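Local coordinates for protein homoserine kinase (Cytophaga hutchinsonii, PDB 4P52) that probably phosphorylates the hydroxyl of L-homoserine with ATP, as a homoserine kinase of the GHMP kinase family, at residues A[262-265]-A[266-270]. Residues are numbered along the deposited sequence; the frame is centred on the assembly and turned at random.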
loop_
_atom_site.group_PDB
_atom_site.type_symbol
_atom_site.label_atom_id
_atom_site.label_comp_id
_atom_site.label_asym_id
_atom_site.label_seq_id
_atom_site.Cartn_x
_atom_site.Cartn_y
_atom_site.Cartn_z
ATOM N N PRO A 262 3.457 -1.609 28.949
ATOM C CA PRO A 262 4.654 -1.618 29.795
ATOM C C PRO A 262 5.805 -2.354 29.128
ATOM O O PRO A 262 5.610 -3.456 28.630
ATOM C CB PRO A 262 4.201 -2.377 31.034
ATOM C CG PRO A 262 2.705 -2.270 31.023
ATOM C CD PRO A 262 2.310 -2.273 29.583
ATOM N N GLY A 263 6.981 -1.729 29.090
ATOM C CA GLY A 263 8.191 -2.365 28.576
ATOM C C GLY A 263 8.284 -2.441 27.067
ATOM O O GLY A 263 9.194 -3.080 26.523
ATOM N N PHE A 264 7.364 -1.782 26.372
ATOM C CA PHE A 264 7.264 -1.943 24.948
ATOM C C PHE A 264 8.606 -1.704 24.268
ATOM O O PHE A 264 9.046 -2.512 23.438
ATOM C CB PHE A 264 6.236 -0.994 24.344
ATOM C CG PHE A 264 6.182 -1.076 22.845
ATOM C CD1 PHE A 264 5.528 -2.123 22.224
ATOM C CD2 PHE A 264 6.851 -0.157 22.060
ATOM C CE1 PHE A 264 5.505 -2.245 20.847
ATOM C CE2 PHE A 264 6.826 -0.258 20.668
ATOM C CZ PHE A 264 6.141 -1.309 20.070
ATOM N N ASP A 265 9.240 -0.583 24.589
ATOM C CA ASP A 265 10.471 -0.230 23.916
ATOM C C ASP A 265 11.571 -1.269 24.099
ATOM O O ASP A 265 12.257 -1.626 23.128
ATOM C CB ASP A 265 10.930 1.148 24.346
ATOM C CG ASP A 265 9.937 2.233 23.960
ATOM O OD1 ASP A 265 9.138 2.027 23.000
ATOM O OD2 ASP A 265 9.952 3.301 24.620
ATOM N N ASP A 266 11.717 -1.783 25.322
ATOM C CA ASP A 266 12.705 -2.823 25.596
ATOM C C ASP A 266 12.380 -4.128 24.899
ATOM O O ASP A 266 13.282 -4.825 24.423
ATOM C CB ASP A 266 12.818 -3.092 27.082
ATOM C CG ASP A 266 13.381 -1.915 27.841
ATOM O OD1 ASP A 266 14.290 -1.218 27.306
ATOM O OD2 ASP A 266 12.901 -1.692 28.980
ATOM N N VAL A 267 11.092 -4.464 24.853
ATOM C CA VAL A 267 10.672 -5.712 24.256
ATOM C C VAL A 267 10.920 -5.648 22.749
ATOM O O VAL A 267 11.405 -6.613 22.163
ATOM C CB VAL A 267 9.207 -6.044 24.577
ATOM C CG1 VAL A 267 8.737 -7.218 23.755
ATOM C CG2 VAL A 267 9.040 -6.357 26.053
ATOM N N LYS A 268 10.637 -4.501 22.138
ATOM C CA LYS A 268 10.806 -4.339 20.702
ATOM C C LYS A 268 12.285 -4.433 20.350
ATOM O O LYS A 268 12.681 -5.152 19.419
ATOM C CB LYS A 268 10.249 -3.002 20.251
ATOM C CG LYS A 268 9.914 -2.920 18.774
ATOM C CD LYS A 268 10.330 -1.583 18.218
ATOM C CE LYS A 268 10.041 -1.486 16.732
ATOM N NZ LYS A 268 8.866 -0.607 16.572
ATOM N N LYS A 269 13.106 -3.739 21.130
ATOM C CA LYS A 269 14.534 -3.749 20.915
ATOM C C LYS A 269 15.092 -5.142 21.078
ATOM O O LYS A 269 15.982 -5.542 20.336
ATOM C CB LYS A 269 15.239 -2.808 21.874
ATOM C CG LYS A 269 16.634 -2.453 21.395
ATOM C CD LYS A 269 17.435 -1.777 22.485
ATOM C CE LYS A 269 18.925 -1.946 22.234
ATOM N NZ LYS A 269 19.629 -1.527 23.475
ATOM N N ALA A 270 14.574 -5.890 22.043
ATOM C CA ALA A 270 15.059 -7.243 22.249
ATOM C C ALA A 270 14.694 -8.146 21.040
ATOM O O ALA A 270 15.500 -8.956 20.598
ATOM C CB ALA A 270 14.532 -7.806 23.571
#
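Phe264 and Lys268 meet one helical turn apart because each swings its CG opposite its own backbone N, chi1 176° and -159°. The ring tip, CZ of Phe264, then lies 4.3 Å from CG of Lys268, a loose and oblique approach. The lysine chain bends at chi2 and chi4, and its NZ makes a salt bridge with Glu254. CG2 of Val267 packs 3.3 Å from O of Gly263. Gly263 is the N-cap of helix 264-273 and has a positive phi of 77°, a left-handed backbone conformation that glycine adopts readily. Its carbonyl O accepts the first i to i+4 bond, from N of Val267 at 2.9 Å. N of Lys268 bonds O of Phe264 at 2.9 Å, and N of Lys269 bonds O of Asp265 at 3.0 Å. Phe264 and Val267 are buried against Ile288 of strand 288-292, and Val267 also touches Met305 and Phe309 of helix 295-310. The buried side chains of this first turn thus pack the helix against that strand and helix, within the GHMP kinase C-terminal family region. Asp265 and Asp266 are exposed at the N-terminal end, where their negative charges probably interact favourably with the helix dipole.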